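Local coordinates for putative uncharacterized protein (Ustilago maydis, PDB 4GNX) that binds single-stranded DNA as the largest subunit of the trimeric replication protein A, using a series of OB-fold domains, at residues G140-Y145 with P197-K202; L9-N14 with N93-T98. All blocks are in the same frame, centred on the assembly; numbering follows the deposited sequence.

Contact 1: G140-Y145 with P197-K202; sequences GILDSY and PVLAFK
Two antiparallel strands pair side by side at a steep angle, 119° between the N-to-C directions of their short axes; within these residues the ladder consists of Gly140 and Leu199 as a hydrogen-bonded pair, and Ile141 and Val198 as the non-hydrogen-bonded pair beside it. Leu199 N reaches Gly140 O at 3.0 Å in a nearly straight bond, and Gly140 N returns to Leu199 O at 3.2 Å. One step further, Leu142 N donates to Pro197 O at 3.0 Å. Pro197 has no N-H to give, yet its carbonyl still prolongs the ladder, and it also receives the CA-H of Ile141.

On one face of the sheet, Ile141 CD1 meets Val198 CG2 at 3.6 Å, the two chains crossing obliquely; these beta-branched residues suit extended backbone and bring one methyl of each into contact. Gly140, paired with Leu199, adds no side chain to the other face. Leu142 points at segment 197-202: with CG anti to its backbone N (chi1 170°), it lays CD2 against Pro197 CD at 3.8 Å, while its CB receives Leu199 CD1.

All the touching residues are buried. Helix 229-242 packs on Ile141 through Leu234, Trp237 and Tyr238, while Leu165 of strand 159-168 touches Leu142. The pairing joins strands 135-152 and 198-207 within the curled OB-fold sheet; strand 220-224 lies next to strand 198-207, its Ile224 touching Pro197 and Leu199.

Contact 2: L9-N14 with N93-T98; sequences LSPYQN and NEYEIT
The principal interaction is CH-pi: Pro11 sets its CD over one face of the Tyr95 ring, 3.9 Å from the ring centroid and displaced toward the rim, with CD closest to Tyr95 CZ at 3.6 Å. Proline suits the site because its CD carries polarised C-H bonds next to the ring nitrogen. On the opposite face of Tyr95 lies CD of its own neighbour Glu94, so the aromatic ring is sandwiched. Tyr95 reaches across with CG anti to its carbonyl carbon (chi1 -56°), and its CD2 comes 3.5 Å from Leu9 O, an oblique approach.

Looser van der Waals contacts flank this pair. Tyr95 OH lies at the edge of the Tyr12 ring, 4.2 Å from CE2 of Tyr12, and Leu9 CD1 meets Ile97 CD1 at 4.1 Å, two branched aliphatic chains crossing at about a right angle.

Two side-chain hydrogen bonds shape the segments from within. Asn93 OD1 accepts from Tyr95 N at 2.8 Å in an Asx turn that shapes the chain just ahead of strand 95-98. Residues Ser10 to Gln13 make a type I beta turn, in which proline suits the second position and Ser10 OG receives a weak bond from Tyr12 N.

Leu9 and Ile97 both touch Ile18 of strand 17-30, and Ile97 also packs on Ala54 of strand 51-57, where the loop before strand 17-30 meets the OB-fold sheet.

In the fold
Contacts 1 and 2 belong to successive OB folds of the subunit and follow one another along the chain, 9-14 with 93-98 closing before 140-145 with 197-202 opens. Their centres lie 37 Å apart and their nearest atoms about 15 Å, so neither touches the other. They stand differently toward the bound nucleic acid: the nearest atom of contact 2 is about 4 Å from it, whereas that of contact 1, whose touching residues are all buried, is about 11 Å away. Each joins parts of its own OB fold that are far apart in sequence. Neither is touched by another protein chain of the assembly.

Contact 1: G140-Y145 with P197-K202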
ATOM      1  N   GLY C 140      -7.744 -10.046  28.550  1.00 74.19           N
ATOM      2  CA  GLY C 140      -8.647  -9.248  29.379  1.00 74.70           C
ATOM      3  C   GLY C 140      -9.925  -9.978  29.738  1.00 74.24           C
ATOM      4  O   GLY C 140     -10.193 -11.073  29.234  1.00 73.18           O
ATOM      5  N   ILE C 141     -10.712  -9.366  30.616  1.00 75.81           N
ATOM      6  CA  ILE C 141     -12.004  -9.912  31.005  1.00 76.65           C
ATOM      7  C   ILE C 141     -13.018  -9.537  29.942  1.00 74.39           C
ATOM      8  O   ILE C 141     -13.047  -8.395  29.483  1.00 72.88           O
ATOM      9  CB  ILE C 141     -12.480  -9.366  32.376  1.00 80.95           C
ATOM     10  CG1 ILE C 141     -11.447  -9.646  33.494  1.00 84.62           C
ATOM     11  CG2 ILE C 141     -13.860  -9.905  32.742  1.00 82.06           C
ATOM     12  CD1 ILE C 141     -11.425 -11.059  34.053  1.00 86.08           C
ATOM     13  N   LEU C 142     -13.823 -10.516  29.533  1.00 74.93           N
ATOM     14  CA  LEU C 142     -15.016 -10.263  28.727  1.00 75.12           C
ATOM     15  C   LEU C 142     -16.089  -9.645  29.615  1.00 79.70           C
ATOM     16  O   LEU C 142     -16.475 -10.220  30.638  1.00 83.11           O
ATOM     17  CB  LEU C 142     -15.553 -11.556  28.106  1.00 74.00           C
ATOM     18  CG  LEU C 142     -16.935 -11.474  27.441  1.00 73.83           C
ATOM     19  CD1 LEU C 142     -16.847 -10.791  26.087  1.00 70.63           C
ATOM     20  CD2 LEU C 142     -17.571 -12.850  27.305  1.00 74.67           C
ATOM     21  N   ASP C 143     -16.562  -8.469  29.225  1.00 80.86           N
ATOM     22  CA  ASP C 143     -17.605  -7.780  29.971  1.00 85.70           C
ATOM     23  C   ASP C 143     -18.992  -8.227  29.485  1.00 86.99           C
ATOM     24  O   ASP C 143     -19.830  -8.689  30.269  1.00 90.10           O
ATOM     25  CB  ASP C 143     -17.432  -6.264  29.835  1.00 85.98           C
ATOM     26  CG  ASP C 143     -18.560  -5.495  30.473  1.00 89.51           C
ATOM     27  OD1 ASP C 143     -18.623  -5.452  31.722  1.00 93.19           O
ATOM     28  OD2 ASP C 143     -19.386  -4.938  29.719  1.00 89.24           O
ATOM     29  N   SER C 144     -19.204  -8.087  28.180  1.00 84.96           N
ATOM     30  CA  SER C 144     -20.443  -8.457  27.516  1.00 85.49           C
ATOM     31  C   SER C 144     -20.128  -8.683  26.044  1.00 81.61           C
ATOM     32  O   SER C 144     -18.999  -8.439  25.589  1.00 80.77           O
ATOM     33  CB  SER C 144     -21.483  -7.340  27.663  1.00 89.98           C
ATOM     34  OG  SER C 144     -20.996  -6.121  27.120  1.00 90.57           O
ATOM     35  N   TYR C 145     -21.117  -9.143  25.293  1.00 79.00           N
ATOM     36  CA  TYR C 145     -20.934  -9.300  23.865  1.00 74.49           C
ATOM     37  C   TYR C 145     -22.180  -8.927  23.095  1.00 75.52           C
ATOM     38  O   TYR C 145     -23.299  -9.129  23.568  1.00 78.21           O
ATOM     39  CB  TYR C 145     -20.494 -10.715  23.522  1.00 71.80           C
ATOM     40  CG  TYR C 145     -21.348 -11.809  24.111  1.00 72.79           C
ATOM     41  CD1 TYR C 145     -21.109 -12.282  25.406  1.00 73.85           C
ATOM     42  CD2 TYR C 145     -22.370 -12.400  23.366  1.00 72.98           C
ATOM     43  CE1 TYR C 145     -21.872 -13.299  25.949  1.00 75.96           C
ATOM     44  CE2 TYR C 145     -23.135 -13.423  23.899  1.00 75.43           C
ATOM     45  CZ  TYR C 145     -22.884 -13.864  25.193  1.00 77.07           C
ATOM     46  OH  TYR C 145     -23.644 -14.872  25.736  1.00 80.41           O
ATOM     47  N   PRO C 197     -15.634 -14.406  31.838  1.00 94.33           N
ATOM     48  CA  PRO C 197     -14.427 -15.203  31.693  1.00 92.87           C
ATOM     49  C   PRO C 197     -13.228 -14.333  31.316  1.00 90.37           C
ATOM     50  O   PRO C 197     -13.392 -13.160  30.966  1.00 89.51           O
ATOM     51  CB  PRO C 197     -14.781 -16.134  30.536  1.00 90.75           C
ATOM     52  CG  PRO C 197     -15.683 -15.313  29.674  1.00 87.91           C
ATOM     53  CD  PRO C 197     -16.460 -14.432  30.612  1.00 90.78           C
ATOM     54  N   VAL C 198     -12.032 -14.901  31.402  1.00 89.59           N
ATOM     55  CA  VAL C 198     -10.873 -14.270  30.797  1.00 86.29           C
ATOM     56  C   VAL C 198     -10.747 -14.815  29.385  1.00 81.75           C
ATOM     57  O   VAL C 198     -10.881 -16.024  29.165  1.00 82.60           O
ATOM     58  CB  VAL C 198      -9.572 -14.530  31.587  1.00 88.95           C
ATOM     59  CG1 VAL C 198      -8.412 -13.774  30.952  1.00 87.20           C
ATOM     60  CG2 VAL C 198      -9.737 -14.117  33.043  1.00 91.64           C
ATOM     61  N   LEU C 199     -10.512 -13.915  28.434  1.00 77.47           N
ATOM     62  CA  LEU C 199     -10.244 -14.301  27.053  1.00 73.68           C
ATOM     63  C   LEU C 199      -8.869 -13.837  26.621  1.00 72.71           C
ATOM     64  O   LEU C 199      -8.482 -12.687  26.874  1.00 72.24           O
ATOM     65  CB  LEU C 199     -11.284 -13.716  26.116  1.00 70.69           C
ATOM     66  CG  LEU C 199     -12.735 -14.099  26.370  1.00 71.73           C
ATOM     67  CD1 LEU C 199     -13.623 -13.478  25.298  1.00 69.57           C
ATOM     68  CD2 LEU C 199     -12.909 -15.609  26.428  1.00 72.79           C
ATOM     69  N   ALA C 200      -8.143 -14.740  25.964  1.00 72.10           N
ATOM     70  CA  ALA C 200      -6.768 -14.487  25.531  1.00 71.36           C
ATOM     71  C   ALA C 200      -6.660 -14.546  24.009  1.00 68.91           C
ATOM     72  O   ALA C 200      -7.028 -15.545  23.390  1.00 69.57           O
ATOM     73  CB  ALA C 200      -5.818 -15.486  26.179  1.00 73.51           C
ATOM     74  N   PHE C 201      -6.143 -13.483  23.410  1.00 66.93           N
ATOM     75  CA  PHE C 201      -6.078 -13.389  21.961  1.00 65.06           C
ATOM     76  C   PHE C 201      -4.661 -13.365  21.397  1.00 66.25           C
ATOM     77  O   PHE C 201      -3.809 -12.588  21.857  1.00 67.48           O
ATOM     78  CB  PHE C 201      -6.848 -12.165  21.491  1.00 63.14           C
ATOM     79  CG  PHE C 201      -8.328 -12.281  21.676  1.00 62.98           C
ATOM     80  CD1 PHE C 201      -8.925 -11.932  22.883  1.00 63.81           C
ATOM     81  CD2 PHE C 201      -9.135 -12.747  20.646  1.00 62.56           C
ATOM     82  CE1 PHE C 201     -10.298 -12.045  23.060  1.00 63.49           C
ATOM     83  CE2 PHE C 201     -10.510 -12.855  20.819  1.00 62.71           C
ATOM     84  CZ  PHE C 201     -11.091 -12.507  22.031  1.00 62.55           C
ATOM     85  N   LYS C 202      -4.421 -14.229  20.404  1.00 66.08           N
ATOM     86  CA  LYS C 202      -3.160 -14.238  19.648  1.00 66.02           C
ATOM     87  C   LYS C 202      -3.386 -13.755  18.219  1.00 63.95           C
ATOM     88  O   LYS C 202      -4.299 -14.224  17.531  1.00 63.18           O
ATOM     89  CB  LYS C 202      -2.501 -15.627  19.659  1.00 67.46           C
ATOM     90  CG  LYS C 202      -0.986 -15.585  19.812  1.00 69.44           C
ATOM     91  CD  LYS C 202      -0.274 -15.458  18.478  1.00 69.36           C
ATOM     92  CE  LYS C 202       0.809 -14.393  18.514  1.00 69.81           C
ATOM     93  NZ  LYS C 202       1.739 -14.545  19.659  1.00 71.99           N
TER

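Contact 2: L9-N14 with N93-T98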
ATOM      1  N   LEU C   9      11.281 -29.820   5.754  1.00 36.82           N
ATOM      2  CA  LEU C   9      10.399 -30.293   4.679  1.00 36.14           C
ATOM      3  C   LEU C   9      10.608 -29.662   3.310  1.00 35.91           C
ATOM      4  O   LEU C   9      10.891 -28.471   3.189  1.00 36.21           O
ATOM      5  CB  LEU C   9       8.950 -30.062   5.067  1.00 35.51           C
ATOM      6  CG  LEU C   9       8.473 -30.591   6.424  1.00 37.07           C
ATOM      7  CD1 LEU C   9       7.130 -29.926   6.773  1.00 35.87           C
ATOM      8  CD2 LEU C   9       8.415 -32.117   6.445  1.00 38.33           C
ATOM      9  N   SER C  10      10.411 -30.460   2.271  1.00 36.79           N
ATOM     10  CA  SER C  10      10.659 -30.035   0.892  1.00 37.38           C
ATOM     11  C   SER C  10       9.938 -30.987  -0.055  1.00 38.74           C
ATOM     12  O   SER C  10       9.604 -32.113   0.332  1.00 40.06           O
ATOM     13  CB  SER C  10      12.164 -30.091   0.580  1.00 39.36           C
ATOM     14  OG  SER C  10      12.628 -31.436   0.600  1.00 41.15           O
ATOM     15  N   PRO C  11       9.729 -30.562  -1.309  1.00 39.54           N
ATOM     16  CA  PRO C  11       9.188 -31.496  -2.309  1.00 41.91           C
ATOM     17  C   PRO C  11      10.120 -32.689  -2.598  1.00 45.16           C
ATOM     18  O   PRO C  11       9.652 -33.734  -3.059  1.00 47.11           O
ATOM     19  CB  PRO C  11       9.049 -30.634  -3.570  1.00 42.79           C
ATOM     20  CG  PRO C  11       9.251 -29.207  -3.132  1.00 40.56           C
ATOM     21  CD  PRO C  11      10.071 -29.246  -1.887  1.00 39.09           C
ATOM     22  N   TYR C  12      11.414 -32.541  -2.295  1.00 46.34           N
ATOM     23  CA  TYR C  12      12.449 -33.526  -2.695  1.00 50.62           C
ATOM     24  C   TYR C  12      12.522 -34.791  -1.827  1.00 53.49           C
ATOM     25  O   TYR C  12      13.208 -35.750  -2.183  1.00 56.53           O
ATOM     26  CB  TYR C  12      13.844 -32.858  -2.833  1.00 50.17           C
ATOM     27  CG  TYR C  12      13.798 -31.608  -3.678  1.00 48.74           C
ATOM     28  CD1 TYR C  12      13.921 -31.673  -5.058  1.00 51.33           C
ATOM     29  CD2 TYR C  12      13.565 -30.364  -3.091  1.00 46.31           C
ATOM     30  CE1 TYR C  12      13.841 -30.530  -5.836  1.00 51.90           C
ATOM     31  CE2 TYR C  12      13.486 -29.213  -3.849  1.00 46.32           C
ATOM     32  CZ  TYR C  12      13.619 -29.298  -5.222  1.00 49.35           C
ATOM     33  OH  TYR C  12      13.524 -28.144  -5.969  1.00 49.82           O
ATOM     34  N   GLN C  13      11.806 -34.791  -0.705  1.00 53.47           N
ATOM     35  CA  GLN C  13      11.784 -35.926   0.198  1.00 56.55           C
ATOM     36  C   GLN C  13      10.332 -36.270   0.473  1.00 57.99           C
ATOM     37  O   GLN C  13       9.527 -35.388   0.805  1.00 55.19           O
ATOM     38  CB  GLN C  13      12.538 -35.591   1.482  1.00 56.16           C
ATOM     39  CG  GLN C  13      12.462 -36.642   2.572  1.00 60.06           C
ATOM     40  CD  GLN C  13      13.138 -37.947   2.180  1.00 66.79           C
ATOM     41  OE1 GLN C  13      12.554 -39.021   2.311  1.00 69.81           O
ATOM     42  NE2 GLN C  13      14.374 -37.857   1.682  1.00 69.68           N
ATOM     43  N   ASN C  14      10.005 -37.552   0.320  1.00 63.39           N
ATOM     44  CA  ASN C  14       8.622 -38.013   0.425  1.00 66.85           C
ATOM     45  C   ASN C  14       8.317 -38.864   1.647  1.00 68.94           C
ATOM     46  O   ASN C  14       7.170 -38.923   2.085  1.00 70.11           O
ATOM     47  CB  ASN C  14       8.203 -38.738  -0.848  1.00 72.78           C
ATOM     48  CG  ASN C  14       8.153 -37.814  -2.048  1.00 75.43           C
ATOM     49  OD1 ASN C  14       7.994 -36.594  -1.900  1.00 73.90           O
ATOM     50  ND2 ASN C  14       8.300 -38.386  -3.248  1.00 79.87           N
ATOM     51  N   ASN C  93       7.013 -18.897   5.181  1.00 42.51           N
ATOM     52  CA  ASN C  93       7.514 -20.133   4.594  1.00 40.24           C
ATOM     53  C   ASN C  93       7.350 -20.209   3.093  1.00 40.13           C
ATOM     54  O   ASN C  93       6.296 -19.943   2.545  1.00 39.18           O
ATOM     55  CB  ASN C  93       6.855 -21.342   5.249  1.00 39.30           C
ATOM     56  CG  ASN C  93       7.675 -22.612   5.114  1.00 41.24           C
ATOM     57  OD1 ASN C  93       8.448 -22.804   4.151  1.00 41.20           O
ATOM     58  ND2 ASN C  93       7.493 -23.516   6.081  1.00 41.76           N
ATOM     59  N   GLU C  94       8.441 -20.575   2.446  1.00 42.87           N
ATOM     60  CA  GLU C  94       8.498 -20.928   1.032  1.00 43.07           C
ATOM     61  C   GLU C  94       7.554 -22.090   0.661  1.00 41.12           C
ATOM     62  O   GLU C  94       6.979 -22.116  -0.431  1.00 41.43           O
ATOM     63  CB  GLU C  94       9.940 -21.327   0.745  1.00 45.98           C
ATOM     64  CG  GLU C  94      10.306 -21.553  -0.707  1.00 50.54           C
ATOM     65  CD  GLU C  94      11.611 -22.320  -0.852  1.00 52.73           C
ATOM     66  OE1 GLU C  94      12.232 -22.225  -1.936  1.00 56.11           O
ATOM     67  OE2 GLU C  94      12.012 -23.017   0.117  1.00 50.76           O
ATOM     68  N   TYR C  95       7.400 -23.061   1.557  1.00 38.73           N
ATOM     69  CA  TYR C  95       6.496 -24.178   1.285  1.00 37.82           C
ATOM     70  C   TYR C  95       5.212 -24.180   2.134  1.00 37.97           C
ATOM     71  O   TYR C  95       5.105 -23.445   3.124  1.00 36.47           O
ATOM     72  CB  TYR C  95       7.240 -25.510   1.436  1.00 36.51           C
ATOM     73  CG  TYR C  95       8.474 -25.630   0.557  1.00 36.89           C
ATOM     74  CD1 TYR C  95       8.391 -25.428  -0.814  1.00 37.47           C
ATOM     75  CD2 TYR C  95       9.720 -25.960   1.104  1.00 36.90           C
ATOM     76  CE1 TYR C  95       9.502 -25.530  -1.616  1.00 39.29           C
ATOM     77  CE2 TYR C  95      10.843 -26.073   0.308  1.00 38.52           C
ATOM     78  CZ  TYR C  95      10.728 -25.856  -1.051  1.00 40.29           C
ATOM     79  OH  TYR C  95      11.842 -25.965  -1.855  1.00 42.45           O
ATOM     80  N   GLU C  96       4.229 -24.969   1.693  1.00 40.23           N
ATOM     81  CA  GLU C  96       3.109 -25.400   2.537  1.00 42.23           C
ATOM     82  C   GLU C  96       2.714 -26.862   2.282  1.00 42.01           C
ATOM     83  O   GLU C  96       3.233 -27.501   1.356  1.00 42.41           O
ATOM     84  CB  GLU C  96       1.905 -24.437   2.496  1.00 47.28           C
ATOM     85  CG  GLU C  96       1.418 -23.988   1.131  1.00 54.43           C
ATOM     86  CD  GLU C  96       0.634 -22.665   1.174  1.00 62.95           C
ATOM     87  OE1 GLU C  96      -0.265 -22.493   0.315  1.00 71.92           O
ATOM     88  OE2 GLU C  96       0.916 -21.777   2.032  1.00 62.73           O
ATOM     89  N   ILE C  97       1.828 -27.394   3.127  1.00 40.49           N
ATOM     90  CA  ILE C  97       1.407 -28.787   3.028  1.00 40.55           C
ATOM     91  C   ILE C  97      -0.025 -28.927   2.544  1.00 42.80           C
ATOM     92  O   ILE C  97      -0.908 -28.195   2.984  1.00 44.15           O
ATOM     93  CB  ILE C  97       1.495 -29.464   4.385  1.00 40.03           C
ATOM     94  CG1 ILE C  97       2.954 -29.607   4.818  1.00 39.41           C
ATOM     95  CG2 ILE C  97       0.768 -30.803   4.361  1.00 42.47           C
ATOM     96  CD1 ILE C  97       3.104 -29.893   6.299  1.00 39.62           C
ATOM     97  N   THR C  98      -0.261 -29.874   1.645  1.00 45.10           N
ATOM     98  CA  THR C  98      -1.629 -30.206   1.247  1.00 48.62           C
ATOM     99  C   THR C  98      -1.935 -31.649   1.631  1.00 51.28           C
ATOM    100  O   THR C  98      -1.191 -32.566   1.293  1.00 52.28           O
ATOM    101  CB  THR C  98      -1.890 -30.023  -0.263  1.00 51.78           C
ATOM    102  OG1 THR C  98      -1.162 -28.899  -0.754  1.00 53.88           O
ATOM    103  CG2 THR C  98      -3.359 -29.787  -0.528  1.00 52.99           C
TER